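Local coordinates for enoyl-CoA hydratase/isomerase family protein (PDB 3L3S), which probably acts as a hydro-lyase of the crotonase superfamily, with a likely role in fatty acid metabolism, at residues 98-103 / 120-125; 33-38 / 87-92; 106-111 / 199-204; 213-218 / 240-245. All coordinates share one frame; numbering follows the deposited sequence.

Contact 1. Residues 98-103 / 120-125; sequences LDLAHC and LQLMAA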
loop_
_atom_site.group_PDB
_atom_site.type_symbol
_atom_site.label_atom_id
_atom_site.label_comp_id
_atom_site.label_asym_id
_atom_site.label_seq_id
_atom_site.Cartn_x
_atom_site.Cartn_y
_atom_site.Cartn_z
ATOM N N LEU B 98 5.738 -16.985 9.820
ATOM C CA LEU B 98 5.723 -15.885 10.784
ATOM C C LEU B 98 7.168 -15.564 11.153
ATOM O O LEU B 98 7.637 -14.445 10.921
ATOM C CB LEU B 98 4.949 -16.284 12.049
ATOM C CG LEU B 98 3.764 -15.446 12.547
ATOM C CD1 LEU B 98 3.225 -16.048 13.850
ATOM C CD2 LEU B 98 4.158 -13.983 12.746
ATOM N N ASP B 99 7.874 -16.592 11.632
ATOM C CA ASP B 99 9.290 -16.530 12.030
ATOM C C ASP B 99 10.215 -16.013 10.922
ATOM O O ASP B 99 11.203 -15.344 11.207
ATOM C CB ASP B 99 9.778 -17.932 12.422
ATOM C CG ASP B 99 9.595 -18.248 13.893
ATOM O OD1 ASP B 99 8.859 -17.532 14.618
ATOM O OD2 ASP B 99 10.206 -19.244 14.325
ATOM N N LEU B 100 9.891 -16.367 9.675
ATOM C CA LEU B 100 10.647 -15.977 8.486
ATOM C C LEU B 100 10.438 -14.509 8.096
ATOM O O LEU B 100 11.382 -13.834 7.667
ATOM C CB LEU B 100 10.306 -16.918 7.316
ATOM C CG LEU B 100 10.995 -16.706 5.963
ATOM C CD1 LEU B 100 12.502 -16.907 6.104
ATOM C CD2 LEU B 100 10.410 -17.629 4.914
ATOM N N ALA B 101 9.211 -14.019 8.255
ATOM C CA ALA B 101 8.899 -12.629 7.935
ATOM C C ALA B 101 9.384 -11.702 9.042
ATOM O O ALA B 101 9.821 -10.589 8.756
ATOM C CB ALA B 101 7.419 -12.450 7.690
ATOM N N HIS B 102 9.353 -12.192 10.286
ATOM C CA HIS B 102 9.806 -11.429 11.464
ATOM C C HIS B 102 11.287 -11.696 11.806
ATOM O O HIS B 102 11.768 -11.287 12.870
ATOM C CB HIS B 102 8.942 -11.739 12.700
ATOM C CG HIS B 102 7.589 -11.084 12.703
ATOM N ND1 HIS B 102 7.177 -10.188 11.738
ATOM C CD2 HIS B 102 6.547 -11.211 13.561
ATOM C CE1 HIS B 102 5.942 -9.796 11.999
ATOM N NE2 HIS B 102 5.536 -10.404 13.100
ATOM N N CYS B 103 12.003 -12.367 10.901
ATOM C CA CYS B 103 13.422 -12.691 11.081
ATOM C C CYS B 103 14.284 -11.429 10.966
ATOM O O CYS B 103 14.252 -10.760 9.938
ATOM C CB CYS B 103 13.860 -13.727 10.038
ATOM S SG CYS B 103 15.601 -14.227 10.096
ATOM N N LEU B 120 4.188 -19.416 -3.140
ATOM C CA LEU B 120 4.194 -17.972 -3.363
ATOM C C LEU B 120 4.285 -17.278 -1.997
ATOM O O LEU B 120 4.883 -16.223 -1.883
ATOM C CB LEU B 120 2.949 -17.519 -4.132
ATOM C CG LEU B 120 2.829 -16.047 -4.544
ATOM C CD1 LEU B 120 4.018 -15.605 -5.383
ATOM C CD2 LEU B 120 1.548 -15.855 -5.295
ATOM N N GLN B 121 3.752 -17.934 -0.966
ATOM C CA GLN B 121 3.778 -17.446 0.418
ATOM C C GLN B 121 5.215 -17.386 0.958
ATOM O O GLN B 121 5.596 -16.389 1.569
ATOM C CB GLN B 121 2.922 -18.363 1.302
ATOM C CG GLN B 121 2.945 -18.082 2.799
ATOM C CD GLN B 121 1.983 -18.947 3.590
ATOM O OE1 GLN B 121 1.514 -19.996 3.127
ATOM N NE2 GLN B 121 1.671 -18.503 4.796
ATOM N N LEU B 122 5.992 -18.443 0.698
ATOM C CA LEU B 122 7.394 -18.572 1.123
ATOM C C LEU B 122 8.213 -17.427 0.566
ATOM O O LEU B 122 9.027 -16.817 1.272
ATOM C CB LEU B 122 7.988 -19.897 0.619
ATOM C CG LEU B 122 9.422 -20.285 1.029
ATOM C CD1 LEU B 122 9.472 -20.656 2.508
ATOM C CD2 LEU B 122 9.917 -21.451 0.171
HETATM N N MSE B 123 7.947 -17.134 -0.705
HETATM C CA MSE B 123 8.598 -16.066 -1.439
HETATM C C MSE B 123 8.122 -14.716 -0.872
HETATM O O MSE B 123 8.936 -13.851 -0.567
HETATM C CB MSE B 123 8.236 -16.181 -2.920
HETATM C CG MSE B 123 9.101 -15.361 -3.829
HETATM SE SE MSE B 123 8.105 -14.614 -5.322
HETATM C CE MSE B 123 7.027 -13.436 -4.219
ATOM N N ALA B 124 6.809 -14.587 -0.681
ATOM C CA ALA B 124 6.202 -13.375 -0.140
ATOM C C ALA B 124 6.638 -13.072 1.292
ATOM O O ALA B 124 6.703 -11.909 1.668
ATOM C CB ALA B 124 4.698 -13.447 -0.231
ATOM N N ALA B 125 6.993 -14.115 2.050
ATOM C CA ALA B 125 7.454 -13.983 3.439
ATOM C C ALA B 125 8.907 -13.508 3.526
ATOM O O ALA B 125 9.353 -13.050 4.577
ATOM C CB ALA B 125 7.274 -15.296 4.197
#
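Ala101 meets Ala125 at a peptide carbonyl; no aromatic ring or side-chain amide spans this contact. Ala101 CA lies 3.4 Å from Ala125 O, with an angle of 138° at the hydrogen, the geometry of a CA-H...O contact and not of a conventional hydrogen bond. The methyl group of Ala101 stays close to the same oxygen, its CB 3.7 Å from Ala125 O. Alanine at both positions lets the backbones come together, the CA atoms of Ala101 and Ala125 standing 4.9 Å apart. Beside this CA-H...O contact is an apolar cluster centred on the CD2 branch of Leu100. With CG anti to the backbone N (chi1 -179°), Leu100 sends CD2 across to the methyl of Ala125, 4.0 Å from its CB. The same CD2 is also 4.0 Å from Leu122 CD1. The CB of Leu122 points away from residues 98-103, yet the side chain turns back far enough for CD1 to make this touch, the two leucines crossing obliquely. With no hydrogen bond between the segments, the contact rests on methyl packing and one close backbone approach. It joins the C-terminal end of helix 84-101 to helix 118-124 near the centre of the chain. Leu100 continues onto Thr107 of strand 107-111, while Met97 of helix 84-101 packs against Leu122; Leu228 of the second subunit covers Ala101.

Contact 2. Residues 33-38 / 87-92; sequences AMIAAL and TDLFEA
Ile35 meets residues 87-92 at two points, through CD1 at Leu89 and through CG2 at Ala92. Ahead of both in sequence, Asp88 forms a salt bridge through OD2 with Arg32 NE, a charged tie beside the apolar ones. Leu89 follows, its CD1 lying 3.9 Å from Ile35 CD1. The CB of Leu89 does not aim directly at residues 33-38; CG is anti to the backbone N (chi1 178°), and the turn at chi2 (68°) swings CD1 onto Ile35, the two side chains crossing at about a right angle. This is helix-on-helix packing within the crotonase fold: helix 32-45 is laid against the earlier part of helix 84-101, and Ile35 also touches Cys93 and Leu96 further along that helix. Phe90 has its CB turned away from residues 33-38, and its ring instead makes edge-to-face stacks with His67 and with Phe243 of the second subunit. At Ala92 the segment returns to Ile35, and the CA atoms of Ile35 and Ala92 are 7.1 Å apart, the closest such pair between the segments. Ile35 CG2 approaches Ala92 CB at 4.2 Å and the carbonyl oxygen, Ala92 O, at 3.5 Å.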
loop_
_atom_site.group_PDB
_atom_site.type_symbol
_atom_site.label_atom_id
_atom_site.label_comp_id
_atom_site.label_asym_id
_atom_site.label_seq_id
_atom_site.Cartn_x
_atom_site.Cartn_y
_atom_site.Cartn_z
ATOM N N ALA B 33 7.552 -32.568 6.590
ATOM C CA ALA B 33 8.977 -32.794 6.830
ATOM C C ALA B 33 9.853 -31.693 6.226
ATOM O O ALA B 33 10.970 -31.471 6.686
ATOM C CB ALA B 33 9.390 -34.167 6.286
HETATM N N MSE B 34 9.337 -31.021 5.193
HETATM C CA MSE B 34 10.047 -29.930 4.519
HETATM C C MSE B 34 9.906 -28.648 5.338
HETATM O O MSE B 34 10.870 -27.896 5.492
HETATM C CB MSE B 34 9.527 -29.732 3.082
HETATM C CG MSE B 34 10.140 -28.559 2.300
HETATM SE SE MSE B 34 12.041 -28.712 1.890
HETATM C CE MSE B 34 11.870 -29.378 0.074
ATOM N N ILE B 35 8.709 -28.431 5.881
ATOM C CA ILE B 35 8.410 -27.274 6.723
ATOM C C ILE B 35 9.268 -27.350 7.994
ATOM O O ILE B 35 9.851 -26.352 8.397
ATOM C CB ILE B 35 6.896 -27.213 7.061
ATOM C CG1 ILE B 35 6.107 -26.839 5.801
ATOM C CG2 ILE B 35 6.606 -26.209 8.197
ATOM C CD1 ILE B 35 4.638 -27.187 5.860
ATOM N N ALA B 36 9.395 -28.554 8.556
ATOM C CA ALA B 36 10.196 -28.791 9.765
ATOM C C ALA B 36 11.677 -28.558 9.480
ATOM O O ALA B 36 12.352 -27.899 10.264
ATOM C CB ALA B 36 9.971 -30.209 10.298
ATOM N N ALA B 37 12.140 -29.026 8.314
ATOM C CA ALA B 37 13.533 -28.864 7.880
ATOM C C ALA B 37 13.858 -27.392 7.647
ATOM O O ALA B 37 14.930 -26.922 8.033
ATOM C CB ALA B 37 13.801 -29.659 6.615
ATOM N N LEU B 38 12.906 -26.662 7.062
ATOM C CA LEU B 38 13.075 -25.235 6.792
ATOM C C LEU B 38 13.054 -24.420 8.065
ATOM O O LEU B 38 13.771 -23.430 8.168
ATOM C CB LEU B 38 12.007 -24.717 5.835
ATOM C CG LEU B 38 12.230 -24.857 4.328
ATOM C CD1 LEU B 38 10.924 -24.534 3.613
ATOM C CD2 LEU B 38 13.354 -23.926 3.854
ATOM N N THR B 87 -4.349 -29.889 10.431
ATOM C CA THR B 87 -4.287 -28.876 11.484
ATOM C C THR B 87 -2.834 -28.702 11.943
ATOM O O THR B 87 -2.387 -27.581 12.174
ATOM C CB THR B 87 -5.213 -29.254 12.675
ATOM O OG1 THR B 87 -6.564 -29.371 12.204
ATOM C CG2 THR B 87 -5.181 -28.198 13.767
ATOM N N ASP B 88 -2.096 -29.808 12.011
ATOM C CA ASP B 88 -0.684 -29.797 12.402
ATOM C C ASP B 88 0.154 -29.168 11.280
ATOM O O ASP B 88 1.057 -28.366 11.550
ATOM C CB ASP B 88 -0.210 -31.231 12.703
ATOM C CG ASP B 88 1.288 -31.325 12.924
ATOM O OD1 ASP B 88 1.752 -31.014 14.038
ATOM O OD2 ASP B 88 2.001 -31.677 11.964
ATOM N N LEU B 89 -0.198 -29.512 10.038
ATOM C CA LEU B 89 0.472 -29.037 8.825
ATOM C C LEU B 89 0.420 -27.519 8.682
ATOM O O LEU B 89 1.464 -26.880 8.612
ATOM C CB LEU B 89 -0.131 -29.712 7.572
ATOM C CG LEU B 89 0.353 -29.369 6.152
ATOM C CD1 LEU B 89 1.772 -29.851 5.913
ATOM C CD2 LEU B 89 -0.578 -29.999 5.134
ATOM N N PHE B 90 -0.792 -26.965 8.703
ATOM C CA PHE B 90 -1.007 -25.528 8.564
ATOM C C PHE B 90 -0.506 -24.663 9.726
ATOM O O PHE B 90 0.030 -23.574 9.483
ATOM C CB PHE B 90 -2.473 -25.231 8.228
ATOM C CG PHE B 90 -2.939 -25.838 6.926
ATOM C CD1 PHE B 90 -2.108 -25.846 5.783
ATOM C CD2 PHE B 90 -4.201 -26.441 6.840
ATOM C CE1 PHE B 90 -2.534 -26.457 4.569
ATOM C CE2 PHE B 90 -4.643 -27.054 5.635
ATOM C CZ PHE B 90 -3.802 -27.063 4.500
ATOM N N GLU B 91 -0.643 -25.155 10.967
ATOM C CA GLU B 91 -0.161 -24.434 12.158
ATOM C C GLU B 91 1.369 -24.353 12.169
ATOM O O GLU B 91 1.946 -23.337 12.588
ATOM C CB GLU B 91 -0.676 -25.073 13.458
ATOM C CG GLU B 91 -2.122 -24.681 13.813
ATOM C CD GLU B 91 -2.769 -25.530 14.919
ATOM O OE1 GLU B 91 -3.976 -25.321 15.163
ATOM O OE2 GLU B 91 -2.108 -26.401 15.535
ATOM N N ALA B 92 2.009 -25.401 11.643
ATOM C CA ALA B 92 3.467 -25.461 11.555
ATOM C C ALA B 92 3.944 -24.623 10.380
ATOM O O ALA B 92 5.026 -24.028 10.439
ATOM C CB ALA B 92 3.933 -26.881 11.407
#

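Contact 3. Residues 106-111 / 199-204; sequences PTIALV and ADLAGA
Ile108 buries the most surface here, and all its close touches to residues 199-204 run through one methyl group, CD1. This atom lies 3.9 Å from Ala202 CB and 4.0 Å from Leu201 CD2, so it rests against two consecutive residues of the helix. The torsions account for the reach: CG1 is anti to the carbonyl carbon (chi1 -57°), and the chain then runs nearly extended to CD1 (chi2 157°). The small Ala202 lets the helix come near the strand, its CA atom 7.8 Å from the CA of Ile108. Helix 194-207 here covers one face of the mixed sheet of the crotonase fold, in which strand 107-111 runs parallel to its neighbours 53-58 and 128-131; Ile108 has backbone hydrogen bonds to Leu54 and Ile56 in the first of them. Leu201 has its CB directed toward the strand, and its CD2 methyl meets the end of Ile108. It also packs on Leu128 and Tyr130 of strand 128-131, while Ala202 touches Val55 of strand 53-58, so the two helix residues reach the strands that flank Ile108. Beyond the chain, Leu201 packs on Thr170 of the third subunit.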
loop_
_atom_site.group_PDB
_atom_site.type_symbol
_atom_site.label_atom_id
_atom_site.label_comp_id
_atom_site.label_asym_id
_atom_site.label_seq_id
_atom_site.Cartn_x
_atom_site.Cartn_y
_atom_site.Cartn_z
ATOM N N PRO B 106 18.290 -10.479 7.057
ATOM C CA PRO B 106 17.696 -10.414 5.708
ATOM C C PRO B 106 17.468 -11.753 5.027
ATOM O O PRO B 106 18.321 -12.634 5.072
ATOM C CB PRO B 106 18.705 -9.586 4.921
ATOM C CG PRO B 106 19.296 -8.705 5.939
ATOM C CD PRO B 106 19.503 -9.640 7.109
ATOM N N THR B 107 16.265 -11.918 4.488
ATOM C CA THR B 107 15.870 -13.133 3.777
ATOM C C THR B 107 15.572 -12.784 2.312
ATOM O O THR B 107 14.830 -11.843 2.022
ATOM C CB THR B 107 14.661 -13.808 4.449
ATOM O OG1 THR B 107 13.548 -12.909 4.438
ATOM C CG2 THR B 107 14.991 -14.180 5.915
ATOM N N ILE B 108 16.228 -13.488 1.395
ATOM C CA ILE B 108 16.080 -13.248 -0.046
ATOM C C ILE B 108 15.657 -14.508 -0.793
ATOM O O ILE B 108 16.282 -15.557 -0.665
ATOM C CB ILE B 108 17.417 -12.734 -0.686
ATOM C CG1 ILE B 108 17.905 -11.460 0.015
ATOM C CG2 ILE B 108 17.225 -12.442 -2.188
ATOM C CD1 ILE B 108 19.382 -11.192 -0.123
ATOM N N ALA B 109 14.629 -14.367 -1.621
ATOM C CA ALA B 109 14.132 -15.462 -2.433
ATOM C C ALA B 109 14.606 -15.336 -3.888
ATOM O O ALA B 109 14.513 -14.261 -4.488
ATOM C CB ALA B 109 12.625 -15.510 -2.364
ATOM N N LEU B 110 15.170 -16.422 -4.417
ATOM C CA LEU B 110 15.653 -16.497 -5.807
ATOM C C LEU B 110 14.647 -17.382 -6.566
ATOM O O LEU B 110 14.584 -18.601 -6.350
ATOM C CB LEU B 110 17.063 -17.102 -5.835
ATOM C CG LEU B 110 18.045 -16.988 -7.013
ATOM C CD1 LEU B 110 19.413 -17.423 -6.514
ATOM C CD2 LEU B 110 17.655 -17.820 -8.221
ATOM N N VAL B 111 13.865 -16.747 -7.439
ATOM C CA VAL B 111 12.812 -17.407 -8.225
ATOM C C VAL B 111 13.114 -17.492 -9.728
ATOM O O VAL B 111 13.243 -16.464 -10.395
ATOM C CB VAL B 111 11.447 -16.684 -7.980
ATOM C CG1 VAL B 111 10.314 -17.296 -8.777
ATOM C CG2 VAL B 111 11.102 -16.733 -6.508
ATOM N N ALA B 199 23.722 -13.212 -5.177
ATOM C CA ALA B 199 24.948 -13.508 -4.431
ATOM C C ALA B 199 25.743 -12.252 -4.041
ATOM O O ALA B 199 26.252 -12.166 -2.921
ATOM C CB ALA B 199 25.822 -14.477 -5.216
ATOM N N ASP B 200 25.784 -11.266 -4.940
ATOM C CA ASP B 200 26.495 -9.996 -4.713
ATOM C C ASP B 200 25.719 -9.093 -3.760
ATOM O O ASP B 200 26.309 -8.444 -2.894
ATOM C CB ASP B 200 26.726 -9.238 -6.033
ATOM C CG ASP B 200 27.672 -9.964 -6.985
ATOM O OD1 ASP B 200 28.554 -10.718 -6.521
ATOM O OD2 ASP B 200 27.530 -9.778 -8.213
ATOM N N LEU B 201 24.394 -9.086 -3.925
ATOM C CA LEU B 201 23.481 -8.285 -3.111
ATOM C C LEU B 201 23.459 -8.819 -1.670
ATOM O O LEU B 201 23.514 -8.039 -0.717
ATOM C CB LEU B 201 22.088 -8.312 -3.741
ATOM C CG LEU B 201 21.022 -7.292 -3.347
ATOM C CD1 LEU B 201 20.341 -6.748 -4.596
ATOM C CD2 LEU B 201 20.010 -7.947 -2.431
ATOM N N ALA B 202 23.429 -10.147 -1.532
ATOM C CA ALA B 202 23.443 -10.815 -0.232
ATOM C C ALA B 202 24.822 -10.675 0.424
ATOM O O ALA B 202 24.912 -10.363 1.619
ATOM C CB ALA B 202 23.067 -12.294 -0.379
ATOM N N GLY B 203 25.875 -10.840 -0.388
ATOM C CA GLY B 203 27.258 -10.720 0.071
ATOM C C GLY B 203 27.614 -9.346 0.620
ATOM O O GLY B 203 28.306 -9.247 1.637
ATOM N N ALA B 204 27.094 -8.298 -0.032
ATOM C CA ALA B 204 27.298 -6.902 0.371
ATOM C C ALA B 204 26.515 -6.624 1.659
ATOM O O ALA B 204 27.011 -5.921 2.536
ATOM C CB ALA B 204 26.859 -5.945 -0.736
#

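Contact 4. Residues 213-218 / 240-245; sequences LRRGLE and VEHFMD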
loop_
_atom_site.group_PDB
_atom_site.type_symbol
_atom_site.label_atom_id
_atom_site.label_comp_id
_atom_site.label_asym_id
_atom_site.label_seq_id
_atom_site.Cartn_x
_atom_site.Cartn_y
_atom_site.Cartn_z
ATOM N N LEU B 213 21.915 -3.209 11.336
ATOM C CA LEU B 213 21.169 -3.834 10.238
ATOM C C LEU B 213 20.007 -4.652 10.789
ATOM O O LEU B 213 18.881 -4.518 10.313
ATOM C CB LEU B 213 22.092 -4.769 9.438
ATOM C CG LEU B 213 21.939 -5.177 7.965
ATOM C CD1 LEU B 213 22.699 -6.472 7.771
ATOM C CD2 LEU B 213 20.510 -5.365 7.518
ATOM N N ARG B 214 20.304 -5.518 11.758
ATOM C CA ARG B 214 19.301 -6.391 12.374
ATOM C C ARG B 214 18.306 -5.628 13.215
ATOM O O ARG B 214 17.102 -5.859 13.109
ATOM C CB ARG B 214 19.966 -7.488 13.188
ATOM C CG ARG B 214 20.674 -8.464 12.297
ATOM C CD ARG B 214 21.682 -9.285 13.032
ATOM N NE ARG B 214 22.661 -9.796 12.083
ATOM C CZ ARG B 214 23.659 -10.610 12.396
ATOM N NH1 ARG B 214 23.822 -11.025 13.649
ATOM N NH2 ARG B 214 24.504 -10.995 11.448
ATOM N N ARG B 215 18.819 -4.659 13.974
ATOM C CA ARG B 215 17.999 -3.801 14.824
ATOM C C ARG B 215 17.127 -2.922 13.907
ATOM O O ARG B 215 15.945 -2.731 14.165
ATOM C CB ARG B 215 18.904 -2.938 15.705
ATOM C CG ARG B 215 18.228 -2.252 16.874
ATOM C CD ARG B 215 18.069 -3.154 18.087
ATOM N NE ARG B 215 17.258 -2.496 19.111
ATOM C CZ ARG B 215 15.978 -2.775 19.354
ATOM N NH1 ARG B 215 15.344 -3.710 18.654
ATOM N NH2 ARG B 215 15.319 -2.098 20.284
ATOM N N GLY B 216 17.707 -2.498 12.784
ATOM C CA GLY B 216 17.012 -1.665 11.815
ATOM C C GLY B 216 15.893 -2.364 11.063
ATOM O O GLY B 216 14.833 -1.774 10.835
ATOM N N LEU B 217 16.125 -3.628 10.705
ATOM C CA LEU B 217 15.137 -4.442 9.999
ATOM C C LEU B 217 13.996 -4.806 10.935
ATOM O O LEU B 217 12.830 -4.738 10.549
ATOM C CB LEU B 217 15.760 -5.738 9.469
ATOM C CG LEU B 217 15.483 -6.185 8.023
ATOM C CD1 LEU B 217 15.981 -7.595 7.878
ATOM C CD2 LEU B 217 14.011 -6.123 7.590
ATOM N N GLU B 218 14.346 -5.170 12.168
ATOM C CA GLU B 218 13.376 -5.555 13.189
ATOM C C GLU B 218 12.437 -4.400 13.514
ATOM O O GLU B 218 11.216 -4.575 13.524
ATOM C CB GLU B 218 14.094 -6.041 14.446
ATOM C CG GLU B 218 13.206 -6.727 15.466
ATOM C CD GLU B 218 13.996 -7.590 16.424
ATOM O OE1 GLU B 218 14.950 -7.074 17.052
ATOM O OE2 GLU B 218 13.674 -8.793 16.530
ATOM N N VAL B 240 19.207 6.510 17.486
ATOM C CA VAL B 240 20.266 7.020 18.375
ATOM C C VAL B 240 21.323 5.924 18.546
ATOM O O VAL B 240 22.498 6.165 18.334
ATOM C CB VAL B 240 19.673 7.444 19.754
ATOM C CG1 VAL B 240 20.763 7.738 20.792
ATOM C CG2 VAL B 240 18.776 8.649 19.576
ATOM N N GLU B 241 20.857 4.702 18.804
ATOM C CA GLU B 241 21.699 3.521 18.982
ATOM C C GLU B 241 22.596 3.237 17.759
ATOM O O GLU B 241 23.734 2.813 17.933
ATOM C CB GLU B 241 20.807 2.319 19.306
ATOM C CG GLU B 241 21.523 1.008 19.595
ATOM C CD GLU B 241 20.815 -0.177 18.954
ATOM O OE1 GLU B 241 20.030 -0.850 19.667
ATOM O OE2 GLU B 241 21.033 -0.418 17.735
ATOM N N HIS B 242 22.103 3.530 16.549
ATOM C CA HIS B 242 22.856 3.322 15.295
ATOM C C HIS B 242 24.036 4.280 15.220
ATOM O O HIS B 242 25.101 3.939 14.698
ATOM C CB HIS B 242 21.989 3.584 14.051
ATOM C CG HIS B 242 20.831 2.652 13.887
ATOM N ND1 HIS B 242 20.772 1.407 14.480
ATOM C CD2 HIS B 242 19.677 2.792 13.196
ATOM C CE1 HIS B 242 19.630 0.825 14.162
ATOM N NE2 HIS B 242 18.947 1.645 13.384
ATOM N N PHE B 243 23.804 5.502 15.698
ATOM C CA PHE B 243 24.823 6.541 15.708
ATOM C C PHE B 243 25.798 6.399 16.878
ATOM O O PHE B 243 26.838 7.052 16.904
ATOM C CB PHE B 243 24.175 7.931 15.650
ATOM C CG PHE B 243 23.877 8.399 14.249
ATOM C CD1 PHE B 243 24.670 9.394 13.645
ATOM C CD2 PHE B 243 22.832 7.812 13.497
ATOM C CE1 PHE B 243 24.435 9.802 12.292
ATOM C CE2 PHE B 243 22.581 8.200 12.154
ATOM C CZ PHE B 243 23.384 9.198 11.550
HETATM N N MSE B 244 25.478 5.518 17.823
HETATM C CA MSE B 244 26.343 5.269 18.973
HETATM C C MSE B 244 27.132 3.971 18.817
HETATM O O MSE B 244 28.035 3.682 19.611
HETATM C CB MSE B 244 25.523 5.272 20.273
HETATM C CG MSE B 244 24.857 6.613 20.568
HETATM SE SE MSE B 244 26.151 8.056 20.721
HETATM C CE MSE B 244 25.890 9.070 19.126
ATOM N N ASP B 245 26.821 3.235 17.747
ATOM C CA ASP B 245 27.458 1.957 17.411
ATOM C C ASP B 245 28.944 2.169 17.071
ATOM O O ASP B 245 29.283 3.119 16.352
ATOM C CB ASP B 245 26.732 1.324 16.212
ATOM C CG ASP B 245 26.992 -0.171 16.080
ATOM O OD1 ASP B 245 28.037 -0.557 15.518
ATOM O OD2 ASP B 245 26.134 -0.961 16.527
#
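Arg215 lays its aliphatic stem across the carboxylate of Glu241, the two side chains crossing at about a right angle: Arg215 CG is 3.5 Å from Glu241 OE2, and Arg215 CD is 3.4 Å from Glu241 OE1. A bend at chi2 brings the guanidinium round so that OE1 lies in its plane, at the edge, although the guanidinium and carboxylate planes are 38° apart. The bond there is weak, Arg215 NE to Glu241 OE1 measuring 3.3 Å with an angle of 132° at the hydrogen, but it forms part of a salt bridge. A long ion pair (3.7 Å) joins Arg215 NH1 to Glu218 OE1 within the same helix, making a three-residue network. Replacing Glu241 by alanine removes the carboxylate against which the arginine stem lies, and Arg215 NE would probably lose this partner, leaving the guanidinium freer to turn. Deeper in, His242 presents CE1 to the backbone, 4.1 Å from Gly216 N, while Arg215 CB approaches the edge of its ring. His242 NE2 is hydrogen-bonded to Thr149 OG1 of the third subunit. The segment axes run nearly antiparallel, at 170° and 10.7 Å apart, as in a helical hairpin; helices 210-223 and 228-244 belong to the C-terminal helical region through which crotonase-family subunits typically build their trimers.

In the fold
Contact 1 is the most central, its centre about 4 Å from the centre of the chain; the centres of contacts 3, 2 and 4 lie about 11, 15 and 23 Å from that point. The first three contacts are buried and mainly apolar, without a hydrogen bond across their segments; contact 4, only partly buried, adds a salt bridge. Contacts 1 and 2 share helix 84-101, the first near its C-terminal end and the second nearer its start. Contacts 1 and 3 touch where Met123 CG lies 3.6 Å from Val111 CG2. Contact 3 touches contact 4 just before strand 107-111, where Pro106 N lies 3.8 Å from Leu217 CD1. Contacts 2 and 4 stay apart, about 16 Å between nearest atoms.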